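Local coordinates for protein CsuE (Acinetobacter baumannii, PDB 6FJY) that forms the adhesive tip subunit of archaic chaperone-usher Csu pili and probably makes the attachments that start biofilm formation, at residues M55-N61 and G119-S125; N69-S75 and P105-P111; P126-F132 and S165-G171; I208-V212 and V278-N282. One frame throughout, in Å; residues are numbered along the deposited sequence.

Contacts 1, 2 and 3 lie in the N-terminal half of this beta-rich tip subunit, and contact 4 in the C-terminal half, within the Spore Coat Protein U domain. All four are antiparallel strand pairings. Contacts 1 and 3 use successive parts of strand 119-136, their centres about 19 Å apart. Along the chain both segments of contact 2 fall between those of contact 1; their centres are about 13 Å apart, and strands 58-61 and 67-73 are neighbours. Contact 3 comes next, then contact 4, its centre about 43 Å from that of contact 3. Strand 167-184 links the halves, pairing with 119-136 and 202-210, which fits an adhesin domain followed by a pilin-like domain.

Contact 1 (M55-N61 and G119-S125); sequences MSNSFTN and GVYQADS
Ala123 presses its CB onto one face of the Phe59 ring, 3.6 Å from the centroid and displaced toward the rim at CE2. Two residues on, the strands swap roles: Asn61 lays CB over a face of the Tyr121 ring, 3.7 Å from its centroid. These two CH-pi contacts, both on the side carrying Phe59 and Tyr121, make the tightly packed part. With CG beside the backbone N (chi1 -66°), the Phe59 ring turns its edge to Tyr121 O. The hydroxyl of Tyr121 bonds chiefly to Ser117 O, and Asn61 ND2 adds only a weak bond. The strands run antiparallel within the Ig-like beta sandwich, Thr60 and Gln122 forming a hydrogen-bonded pair through Thr60 N and Gln122 O at 2.7 Å. On the reverse side, where Thr60 points, the contact becomes polar and opens toward solvent at Asp124. Its OD2 takes a hydrogen bond from Ser58 OG at 2.7 Å, met on the syn side but 29° out of the carboxylate plane. Ser58 O accepts from both Asp124 N (2.9 Å) and Ser56 OG. Thr60 OG1 stands 2.7 Å from Asp124 OD1 and is also close to Gln122 O, so its single proton may go to either. Beyond Ser58 the packing thins to the two serines, Ser56 CB lying 3.5 Å from Ser125 N, while Val120 at the far end touches Ile229 of the CsuC chain.

Contact 2 (N69-S75 and P105-P111); sequences NAIILDS and PFYIRLP
Phe106 lays one ring face against the backbone of Asp74, whose CA sits 3.8 Å from the centroid, 26° off the ring normal. Asp74 CB continues the cover over CE1, and the Tyr50 ring meets Phe106 from outside the pair with planes about 60° apart. At the neighbouring Tyr107 ring Asp74 O lies in plane at the edge, 3.4 Å from CD2. The third flat group is the guanidinium of Arg109, across one face of which Leu73 spreads both methyls, CD2 coming within 3.2 Å of NH2. Arg109 gets there with CG anti to the backbone N (chi1 -175°) and a bend at chi3. Ile71 stays on that side too, its CD1 3.9 Å from Pro111 CG. On the reverse side Ile72 and Ile108 run out together from neighbouring strands, Ile72 CD1 3.9 Å from Ile108 CG1, and Ala70 CB packs on Leu110 CD2. Two bonds join Leu73 and Tyr107, one of them Leu73 N to Tyr107 O at 2.8 Å. Ile71 and Arg109 pair likewise, one bond being weak. At the end, Ser75 OG donates to Pro105 O at 2.6 Å, while the Asp74 carboxylate turns elsewhere, to Glu78 N and Tyr50 OH. Ile72 and Ile108 both reach Leu173 of strand 167-184, so one side of this antiparallel pair faces the interior, as in an Ig-like beta sandwich.

Contact 3 (P126-F132 and S165-G171); sequences PLKVKWF and SGADSLG
Trp131 points its indole NE1 at Ser169 OG, a 2.7 Å hydrogen bond that is nearly straight (171°) and lies in the ring plane. Trp131, with CG beside its backbone N, swings the indole toward the other strand, and Ser169 sets OG between backbone N and carbonyl carbon (chi1 70°), where the hydroxyl faces the indole. A water 2.7 Å from Ser169 OG donates to Leu127 O. Val129 CG1, from the same strand as the indole, covers one of its faces near the rim. On the reverse side Lys130 and Asp168 extend alongside each other. Lys130 starts extended from the backbone, then bends at chi3 and again at chi4 (-81°), which folds the chain back until NZ stands 2.9 Å from Asp168 OD1, on its syn lone pair. A weak bond also reaches Asp168 OD2, and Glu53 offers a long, weak second ion pair. Lys128 runs parallel to Leu170, CG to CG at 3.9 Å. Further along, Gly166 places its bare CA over the Phe132 ring, 3.9 Å from the centroid, and the ring also meets Lys49 in a cation-pi contact. Five successive bridges, Leu127-Gly171 to Trp131-Ala167, join the strands of this beta sandwich. The chemistry is two-sided: a buried indole N-H is satisfied by Ser169, whose hydroxyl also meets a water, while the Lys130 charge is shared between Asp168 and, weakly, Glu53.

Contact 4 (I208-V212 and V278-N282); sequences IRCSV and VTQQN
Residues 208-210 and 279-282 pair as antiparallel strands, Ile208 facing Gln281 and Cys210 facing Thr279, at the end of the C-terminal domain that faces the N-terminal half, beside helix 16-21. Each of these two pairs is bonded in both directions; the bond from Cys210 N to Thr279 O measures 2.6 Å and is nearly straight at 169°. Between them Arg209 and Gln280 form the non-hydrogen-bonded pair, where the aliphatic stems meet obliquely, CG to CG at 3.7 Å, and the guanidinium stands almost at right angles to the amide. Gln280 runs out extended, and its OE1 receives Asn282 ND2 at 2.8 Å from above the carbonyl plane. On the other side of the sheet Thr279 CG2 packs on the carbonyls of Cys210 and Ser211, 3.1 Å from Cys210 O. Thr279 OG1 lies anti to the backbone N (chi1 167°), which leaves the methyl as the branch turned to them. Cys210 reaches away to Cys181 in a disulfide, and Ser211 OG bonds to Asp180 N. The disulfide thus makes the join between strands 202-210 and 167-184 covalent, and the salt bridge from Arg209 to Glu21 joins this C-terminal strand to a helix of the N-terminal half.

Contact 1 (M55-N61 and G119-S125)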
# COMPACT_ATOMS: atom_id res chain seq x y z
N MET D 55 -24.24 -5.52 -13.98
CA MET D 55 -22.80 -5.73 -14.00
C MET D 55 -22.15 -4.48 -14.59
O MET D 55 -22.81 -3.69 -15.26
CB MET D 55 -22.42 -6.97 -14.81
CG MET D 55 -21.07 -7.58 -14.50
SD MET D 55 -20.61 -8.78 -15.74
CE MET D 55 -20.89 -7.81 -17.20
N SER D 56 -20.86 -4.33 -14.32
CA SER D 56 -20.08 -3.26 -14.94
C SER D 56 -18.62 -3.65 -14.89
O SER D 56 -18.11 -4.00 -13.82
CB SER D 56 -20.30 -1.91 -14.23
OG SER D 56 -19.71 -0.84 -14.96
N ASN D 57 -17.97 -3.63 -16.05
CA ASN D 57 -16.52 -3.80 -16.13
C ASN D 57 -15.78 -2.49 -15.92
O ASN D 57 -14.54 -2.49 -15.95
CB ASN D 57 -16.14 -4.42 -17.47
CG ASN D 57 -16.71 -5.82 -17.67
OD1 ASN D 57 -16.27 -6.78 -17.05
ND2 ASN D 57 -17.70 -5.93 -18.55
N SER D 58 -16.49 -1.40 -15.69
CA SER D 58 -15.90 -0.07 -15.54
C SER D 58 -15.99 0.37 -14.09
O SER D 58 -17.08 0.37 -13.50
CB SER D 58 -16.61 0.94 -16.45
OG SER D 58 -16.13 2.25 -16.22
N PHE D 59 -14.85 0.75 -13.52
CA PHE D 59 -14.74 1.28 -12.17
C PHE D 59 -14.24 2.72 -12.25
O PHE D 59 -13.30 3.01 -12.99
CB PHE D 59 -13.78 0.46 -11.31
CG PHE D 59 -14.24 -0.95 -11.04
CD1 PHE D 59 -14.46 -1.84 -12.07
CD2 PHE D 59 -14.41 -1.39 -9.74
CE1 PHE D 59 -14.87 -3.13 -11.82
CE2 PHE D 59 -14.82 -2.68 -9.48
CZ PHE D 59 -15.05 -3.55 -10.52
N THR D 60 -14.85 3.61 -11.47
CA THR D 60 -14.59 5.04 -11.58
C THR D 60 -13.98 5.60 -10.30
O THR D 60 -14.41 5.27 -9.19
CB THR D 60 -15.86 5.81 -11.89
OG1 THR D 60 -16.94 5.27 -11.11
CG2 THR D 60 -16.19 5.71 -13.35
N ASN D 61 -13.00 6.48 -10.48
CA ASN D 61 -12.51 7.34 -9.40
C ASN D 61 -13.46 8.52 -9.28
O ASN D 61 -13.65 9.27 -10.24
CB ASN D 61 -11.09 7.80 -9.70
CG ASN D 61 -10.39 8.38 -8.48
OD1 ASN D 61 -11.03 8.77 -7.50
ND2 ASN D 61 -9.06 8.43 -8.53
N GLY D 119 -6.13 6.07 -5.72
CA GLY D 119 -7.44 6.49 -5.27
C GLY D 119 -8.38 5.30 -5.25
O GLY D 119 -8.00 4.18 -5.56
N VAL D 120 -9.62 5.58 -4.87
CA VAL D 120 -10.65 4.54 -4.85
C VAL D 120 -11.39 4.56 -6.18
O VAL D 120 -11.63 5.62 -6.77
CB VAL D 120 -11.60 4.72 -3.66
CG1 VAL D 120 -12.40 6.01 -3.80
CG2 VAL D 120 -12.52 3.52 -3.57
N TYR D 121 -11.72 3.37 -6.68
CA TYR D 121 -12.32 3.20 -7.99
C TYR D 121 -13.54 2.31 -7.83
O TYR D 121 -13.40 1.10 -7.62
CB TYR D 121 -11.30 2.63 -8.98
CG TYR D 121 -10.25 3.64 -9.41
CD1 TYR D 121 -9.25 4.05 -8.54
CD2 TYR D 121 -10.27 4.19 -10.68
CE1 TYR D 121 -8.30 4.98 -8.92
CE2 TYR D 121 -9.32 5.12 -11.07
CZ TYR D 121 -8.34 5.51 -10.19
OH TYR D 121 -7.39 6.43 -10.58
N GLN D 122 -14.72 2.91 -7.93
CA GLN D 122 -15.98 2.23 -7.63
C GLN D 122 -16.62 1.75 -8.93
O GLN D 122 -16.75 2.52 -9.88
CB GLN D 122 -16.93 3.17 -6.90
CG GLN D 122 -18.15 2.47 -6.32
CD GLN D 122 -17.78 1.54 -5.18
OE1 GLN D 122 -18.38 0.48 -5.00
NE2 GLN D 122 -16.79 1.94 -4.38
N ALA D 123 -17.02 0.48 -8.96
CA ALA D 123 -17.72 -0.04 -10.12
C ALA D 123 -18.97 0.81 -10.38
O ALA D 123 -19.59 1.33 -9.46
CB ALA D 123 -18.10 -1.51 -9.91
N ASP D 124 -19.29 0.97 -11.66
CA ASP D 124 -20.33 1.92 -12.04
C ASP D 124 -21.72 1.36 -11.78
O ASP D 124 -22.66 2.12 -11.58
CB ASP D 124 -20.16 2.31 -13.50
CG ASP D 124 -18.89 3.10 -13.73
OD1 ASP D 124 -18.46 3.80 -12.80
OD2 ASP D 124 -18.31 3.03 -14.84
N SER D 125 -21.85 0.03 -11.79
CA SER D 125 -23.07 -0.66 -11.44
C SER D 125 -22.74 -1.80 -10.49
O SER D 125 -21.69 -2.44 -10.62
CB SER D 125 -23.78 -1.22 -12.67
OG SER D 125 -25.02 -1.80 -12.31

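Contact 2 (N69-S75 and P105-P111)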
# COMPACT_ATOMS: atom_id res chain seq x y z
N ASN D 69 -10.72 -0.55 -16.11
CA ASN D 69 -11.52 -1.56 -16.80
C ASN D 69 -11.13 -2.93 -16.26
O ASN D 69 -9.96 -3.31 -16.33
CB ASN D 69 -11.34 -1.47 -18.31
CG ASN D 69 -11.93 -0.20 -18.88
OD1 ASN D 69 -11.26 0.56 -19.59
ND2 ASN D 69 -13.20 0.05 -18.56
N ALA D 70 -12.10 -3.64 -15.73
CA ALA D 70 -11.88 -4.95 -15.14
C ALA D 70 -12.59 -6.01 -15.97
O ALA D 70 -13.27 -5.72 -16.97
CB ALA D 70 -12.36 -4.98 -13.69
N ILE D 71 -12.42 -7.26 -15.55
CA ILE D 71 -13.05 -8.40 -16.19
C ILE D 71 -13.52 -9.30 -15.06
O ILE D 71 -12.70 -9.73 -14.24
CB ILE D 71 -12.10 -9.17 -17.12
CG1 ILE D 71 -11.60 -8.27 -18.25
CG2 ILE D 71 -12.77 -10.41 -17.66
CD1 ILE D 71 -10.56 -8.92 -19.11
N ILE D 72 -14.82 -9.57 -15.01
CA ILE D 72 -15.36 -10.41 -13.95
C ILE D 72 -15.48 -11.84 -14.46
O ILE D 72 -15.98 -12.07 -15.56
CB ILE D 72 -16.71 -9.88 -13.45
CG1 ILE D 72 -16.63 -8.37 -13.24
CG2 ILE D 72 -17.06 -10.54 -12.14
CD1 ILE D 72 -15.48 -7.95 -12.36
N LEU D 73 -15.00 -12.79 -13.67
CA LEU D 73 -15.01 -14.20 -14.03
C LEU D 73 -15.65 -15.01 -12.92
O LEU D 73 -15.52 -14.68 -11.74
CB LEU D 73 -13.59 -14.72 -14.31
CG LEU D 73 -12.75 -14.07 -15.42
CD1 LEU D 73 -11.84 -12.99 -14.88
CD2 LEU D 73 -11.93 -15.14 -16.14
N ASP D 74 -16.32 -16.09 -13.31
CA ASP D 74 -17.05 -16.96 -12.39
C ASP D 74 -16.11 -17.96 -11.74
O ASP D 74 -14.89 -17.91 -11.90
CB ASP D 74 -18.19 -17.67 -13.12
CG ASP D 74 -17.71 -18.50 -14.30
OD1 ASP D 74 -16.48 -18.67 -14.45
OD2 ASP D 74 -18.56 -18.98 -15.09
N SER D 75 -16.69 -18.92 -11.01
CA SER D 75 -15.90 -19.85 -10.22
C SER D 75 -15.08 -20.81 -11.07
O SER D 75 -14.18 -21.47 -10.55
CB SER D 75 -16.82 -20.63 -9.28
OG SER D 75 -17.61 -19.75 -8.50
N PRO D 105 -16.76 -18.21 -5.09
CA PRO D 105 -15.95 -17.06 -5.49
C PRO D 105 -16.10 -16.71 -6.96
O PRO D 105 -16.24 -17.58 -7.84
CB PRO D 105 -14.52 -17.54 -5.20
CG PRO D 105 -14.59 -19.01 -5.43
CD PRO D 105 -15.96 -19.44 -4.99
N PHE D 106 -16.10 -15.41 -7.22
CA PHE D 106 -15.85 -14.83 -8.52
C PHE D 106 -14.50 -14.12 -8.47
O PHE D 106 -13.91 -13.93 -7.41
CB PHE D 106 -16.96 -13.86 -8.93
CG PHE D 106 -18.21 -14.51 -9.47
CD1 PHE D 106 -18.42 -15.88 -9.36
CD2 PHE D 106 -19.17 -13.75 -10.11
CE1 PHE D 106 -19.57 -16.46 -9.86
CE2 PHE D 106 -20.32 -14.33 -10.62
CZ PHE D 106 -20.52 -15.69 -10.49
N TYR D 107 -14.03 -13.69 -9.64
CA TYR D 107 -12.69 -13.14 -9.76
C TYR D 107 -12.74 -11.85 -10.56
O TYR D 107 -13.46 -11.76 -11.56
CB TYR D 107 -11.72 -14.16 -10.42
CG TYR D 107 -11.61 -15.46 -9.64
CD1 TYR D 107 -10.66 -15.61 -8.63
CD2 TYR D 107 -12.46 -16.53 -9.91
CE1 TYR D 107 -10.57 -16.80 -7.92
CE2 TYR D 107 -12.37 -17.72 -9.20
CZ TYR D 107 -11.42 -17.85 -8.21
OH TYR D 107 -11.34 -19.03 -7.51
N ILE D 108 -11.98 -10.87 -10.11
CA ILE D 108 -11.74 -9.64 -10.85
C ILE D 108 -10.40 -9.76 -11.57
O ILE D 108 -9.38 -10.10 -10.97
CB ILE D 108 -11.77 -8.41 -9.94
CG1 ILE D 108 -13.14 -8.27 -9.27
CG2 ILE D 108 -11.46 -7.16 -10.74
CD1 ILE D 108 -13.29 -7.00 -8.46
N ARG D 109 -10.41 -9.45 -12.86
CA ARG D 109 -9.22 -9.40 -13.69
C ARG D 109 -9.03 -7.95 -14.14
O ARG D 109 -9.87 -7.42 -14.87
CB ARG D 109 -9.34 -10.34 -14.89
CG ARG D 109 -8.08 -10.43 -15.74
CD ARG D 109 -8.23 -11.43 -16.88
NE ARG D 109 -8.33 -12.81 -16.42
CZ ARG D 109 -8.66 -13.83 -17.20
NH1 ARG D 109 -8.92 -13.64 -18.49
NH2 ARG D 109 -8.73 -15.06 -16.69
N LEU D 110 -7.94 -7.33 -13.71
CA LEU D 110 -7.53 -6.05 -14.25
C LEU D 110 -6.52 -6.27 -15.37
O LEU D 110 -5.41 -6.76 -15.10
CB LEU D 110 -6.92 -5.19 -13.16
CG LEU D 110 -7.93 -4.78 -12.08
CD1 LEU D 110 -7.27 -3.96 -10.99
CD2 LEU D 110 -9.05 -4.01 -12.72
N PRO D 111 -6.86 -5.98 -16.62
CA PRO D 111 -5.88 -6.11 -17.70
C PRO D 111 -4.66 -5.24 -17.48
O PRO D 111 -4.76 -4.09 -17.04
CB PRO D 111 -6.66 -5.65 -18.94
CG PRO D 111 -8.09 -5.95 -18.60
CD PRO D 111 -8.22 -5.73 -17.13

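Contact 3 (P126-F132 and S165-G171)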
# COMPACT_ATOMS: atom_id res chain seq x y z
N PRO D 126 -23.60 -2.06 -9.52
CA PRO D 126 -23.37 -3.18 -8.60
C PRO D 126 -23.53 -4.52 -9.31
O PRO D 126 -24.09 -4.63 -10.40
CB PRO D 126 -24.42 -2.98 -7.51
CG PRO D 126 -25.50 -2.17 -8.18
CD PRO D 126 -24.81 -1.29 -9.16
N LEU D 127 -23.01 -5.55 -8.65
CA LEU D 127 -23.13 -6.92 -9.12
C LEU D 127 -24.43 -7.52 -8.59
O LEU D 127 -24.57 -7.76 -7.39
CB LEU D 127 -21.93 -7.74 -8.67
CG LEU D 127 -21.29 -8.74 -9.63
CD1 LEU D 127 -20.56 -9.82 -8.80
CD2 LEU D 127 -22.30 -9.34 -10.56
N LYS D 128 -25.38 -7.77 -9.49
CA LYS D 128 -26.66 -8.39 -9.16
C LYS D 128 -26.77 -9.69 -9.93
O LYS D 128 -26.73 -9.70 -11.17
CB LYS D 128 -27.83 -7.46 -9.51
CG LYS D 128 -27.92 -6.23 -8.62
CD LYS D 128 -29.15 -5.39 -8.96
CE LYS D 128 -30.44 -6.14 -8.70
NZ LYS D 128 -31.64 -5.37 -9.14
N VAL D 129 -26.90 -10.79 -9.20
CA VAL D 129 -26.97 -12.11 -9.81
C VAL D 129 -28.21 -12.83 -9.30
O VAL D 129 -28.51 -12.81 -8.10
CB VAL D 129 -25.69 -12.94 -9.52
CG1 VAL D 129 -25.77 -14.29 -10.21
CG2 VAL D 129 -24.46 -12.19 -9.99
N LYS D 130 -28.92 -13.46 -10.23
CA LYS D 130 -30.01 -14.37 -9.89
C LYS D 130 -29.45 -15.78 -9.92
O LYS D 130 -28.90 -16.22 -10.94
CB LYS D 130 -31.18 -14.22 -10.87
CG LYS D 130 -32.45 -14.94 -10.42
CD LYS D 130 -33.64 -14.56 -11.31
CE LYS D 130 -33.99 -13.08 -11.22
NZ LYS D 130 -34.81 -12.77 -10.01
N TRP D 131 -29.59 -16.48 -8.80
CA TRP D 131 -29.09 -17.83 -8.62
C TRP D 131 -30.25 -18.82 -8.57
O TRP D 131 -31.29 -18.55 -7.96
CB TRP D 131 -28.28 -17.95 -7.33
CG TRP D 131 -27.25 -16.88 -7.16
CD1 TRP D 131 -27.44 -15.65 -6.63
CD2 TRP D 131 -25.88 -16.96 -7.54
NE1 TRP D 131 -26.26 -14.94 -6.64
CE2 TRP D 131 -25.28 -15.73 -7.20
CE3 TRP D 131 -25.09 -17.95 -8.13
CZ2 TRP D 131 -23.93 -15.46 -7.43
CZ3 TRP D 131 -23.75 -17.69 -8.35
CH2 TRP D 131 -23.19 -16.45 -8.01
N PHE D 132 -30.05 -19.96 -9.22
CA PHE D 132 -30.97 -21.10 -9.18
C PHE D 132 -30.12 -22.29 -8.75
O PHE D 132 -29.27 -22.75 -9.52
CB PHE D 132 -31.63 -21.34 -10.54
CG PHE D 132 -32.26 -20.11 -11.15
CD1 PHE D 132 -31.49 -19.13 -11.77
CD2 PHE D 132 -33.64 -19.95 -11.13
CE1 PHE D 132 -32.08 -18.01 -12.34
CE2 PHE D 132 -34.25 -18.83 -11.71
CZ PHE D 132 -33.46 -17.86 -12.31
N SER D 165 -37.92 -19.76 -9.35
CA SER D 165 -37.89 -18.33 -9.59
C SER D 165 -36.53 -17.69 -9.28
O SER D 165 -36.28 -16.57 -9.73
CB SER D 165 -38.97 -17.63 -8.75
OG SER D 165 -38.82 -17.94 -7.37
N GLY D 166 -35.68 -18.37 -8.51
CA GLY D 166 -34.34 -17.87 -8.26
C GLY D 166 -34.23 -17.00 -7.02
O GLY D 166 -35.21 -16.67 -6.35
N ALA D 167 -32.98 -16.64 -6.71
CA ALA D 167 -32.66 -15.79 -5.57
C ALA D 167 -31.57 -14.81 -5.97
O ALA D 167 -30.57 -15.20 -6.59
CB ALA D 167 -32.21 -16.61 -4.36
N ASP D 168 -31.75 -13.55 -5.60
CA ASP D 168 -30.93 -12.46 -6.10
C ASP D 168 -29.93 -12.01 -5.05
O ASP D 168 -30.31 -11.62 -3.94
CB ASP D 168 -31.83 -11.29 -6.52
CG ASP D 168 -32.80 -11.68 -7.59
OD1 ASP D 168 -32.45 -12.57 -8.39
OD2 ASP D 168 -33.91 -11.10 -7.63
N SER D 169 -28.65 -12.04 -5.41
CA SER D 169 -27.58 -11.45 -4.62
C SER D 169 -27.24 -10.07 -5.15
O SER D 169 -27.51 -9.73 -6.31
CB SER D 169 -26.33 -12.35 -4.62
OG SER D 169 -25.68 -12.37 -5.88
N LEU D 170 -26.64 -9.26 -4.29
CA LEU D 170 -26.32 -7.87 -4.58
C LEU D 170 -25.07 -7.51 -3.80
O LEU D 170 -25.02 -7.67 -2.58
CB LEU D 170 -27.47 -6.94 -4.18
CG LEU D 170 -27.65 -5.56 -4.83
CD1 LEU D 170 -28.72 -4.74 -4.08
CD2 LEU D 170 -26.36 -4.76 -4.96
N GLY D 171 -24.06 -7.01 -4.51
CA GLY D 171 -22.86 -6.53 -3.85
C GLY D 171 -22.23 -5.41 -4.64
O GLY D 171 -22.44 -5.27 -5.84
O HOH W 1 -23.93 -10.37 -6.04

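Contact 4 (I208-V212 and V278-N282)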
# COMPACT_ATOMS: atom_id res chain seq x y z
N ILE D 208 14.05 7.21 -9.38
CA ILE D 208 12.88 6.85 -8.59
C ILE D 208 11.63 7.01 -9.45
O ILE D 208 11.33 8.12 -9.92
CB ILE D 208 12.77 7.69 -7.30
CG1 ILE D 208 14.01 7.46 -6.45
CG2 ILE D 208 11.50 7.32 -6.54
CD1 ILE D 208 14.02 8.17 -5.14
N ARG D 209 10.90 5.92 -9.64
CA ARG D 209 9.66 5.89 -10.41
C ARG D 209 8.51 5.78 -9.42
O ARG D 209 8.39 4.77 -8.72
CB ARG D 209 9.65 4.73 -11.41
CG ARG D 209 10.84 4.76 -12.37
CD ARG D 209 10.87 3.54 -13.27
NE ARG D 209 9.56 3.25 -13.83
CZ ARG D 209 8.89 2.11 -13.65
NH1 ARG D 209 9.43 1.13 -12.94
NH2 ARG D 209 7.70 1.96 -14.20
N CYS D 210 7.67 6.81 -9.38
CA CYS D 210 6.59 6.92 -8.41
C CYS D 210 5.29 7.20 -9.15
O CYS D 210 5.27 7.75 -10.25
CB CYS D 210 6.87 8.03 -7.38
SG CYS D 210 8.04 7.67 -6.07
N SER D 211 4.19 6.81 -8.52
CA SER D 211 2.88 7.24 -8.98
C SER D 211 2.73 8.75 -8.79
O SER D 211 3.53 9.40 -8.11
CB SER D 211 1.78 6.49 -8.23
OG SER D 211 2.13 6.36 -6.87
N VAL D 212 1.69 9.32 -9.42
CA VAL D 212 1.48 10.77 -9.29
C VAL D 212 1.23 11.12 -7.83
O VAL D 212 0.85 10.27 -7.01
CB VAL D 212 0.33 11.28 -10.17
CG1 VAL D 212 0.72 11.23 -11.64
CG2 VAL D 212 -0.93 10.50 -9.91
N VAL D 278 2.40 7.61 -14.13
CA VAL D 278 3.70 7.26 -13.57
C VAL D 278 4.71 8.38 -13.79
O VAL D 278 4.99 8.76 -14.93
CB VAL D 278 4.24 5.95 -14.18
CG1 VAL D 278 3.95 5.89 -15.67
CG2 VAL D 278 5.76 5.84 -13.94
N THR D 279 5.28 8.89 -12.71
CA THR D 279 6.31 9.91 -12.78
C THR D 279 7.63 9.37 -12.26
O THR D 279 7.68 8.69 -11.22
CB THR D 279 5.92 11.16 -11.97
OG1 THR D 279 7.08 11.99 -11.82
CG2 THR D 279 5.40 10.78 -10.61
N GLN D 280 8.71 9.66 -12.99
CA GLN D 280 10.05 9.20 -12.65
C GLN D 280 10.90 10.41 -12.29
O GLN D 280 10.94 11.39 -13.04
CB GLN D 280 10.67 8.43 -13.82
CG GLN D 280 12.11 7.96 -13.61
CD GLN D 280 12.80 7.60 -14.92
OE1 GLN D 280 14.02 7.49 -14.98
NE2 GLN D 280 12.01 7.41 -15.97
N GLN D 281 11.57 10.33 -11.14
CA GLN D 281 12.57 11.32 -10.74
C GLN D 281 13.97 10.73 -10.89
O GLN D 281 14.20 9.56 -10.55
CB GLN D 281 12.39 11.78 -9.29
CG GLN D 281 11.14 12.57 -9.01
CD GLN D 281 9.92 11.69 -8.82
OE1 GLN D 281 10.00 10.61 -8.23
NE2 GLN D 281 8.79 12.15 -9.34
N ASN D 282 14.89 11.55 -11.37
CA ASN D 282 16.30 11.21 -11.40
C ASN D 282 17.10 12.24 -10.61
O ASN D 282 16.72 13.41 -10.53
CB ASN D 282 16.80 11.09 -12.83
CG ASN D 282 16.36 9.80 -13.48
OD1 ASN D 282 17.01 8.76 -13.32
ND2 ASN D 282 15.24 9.85 -14.19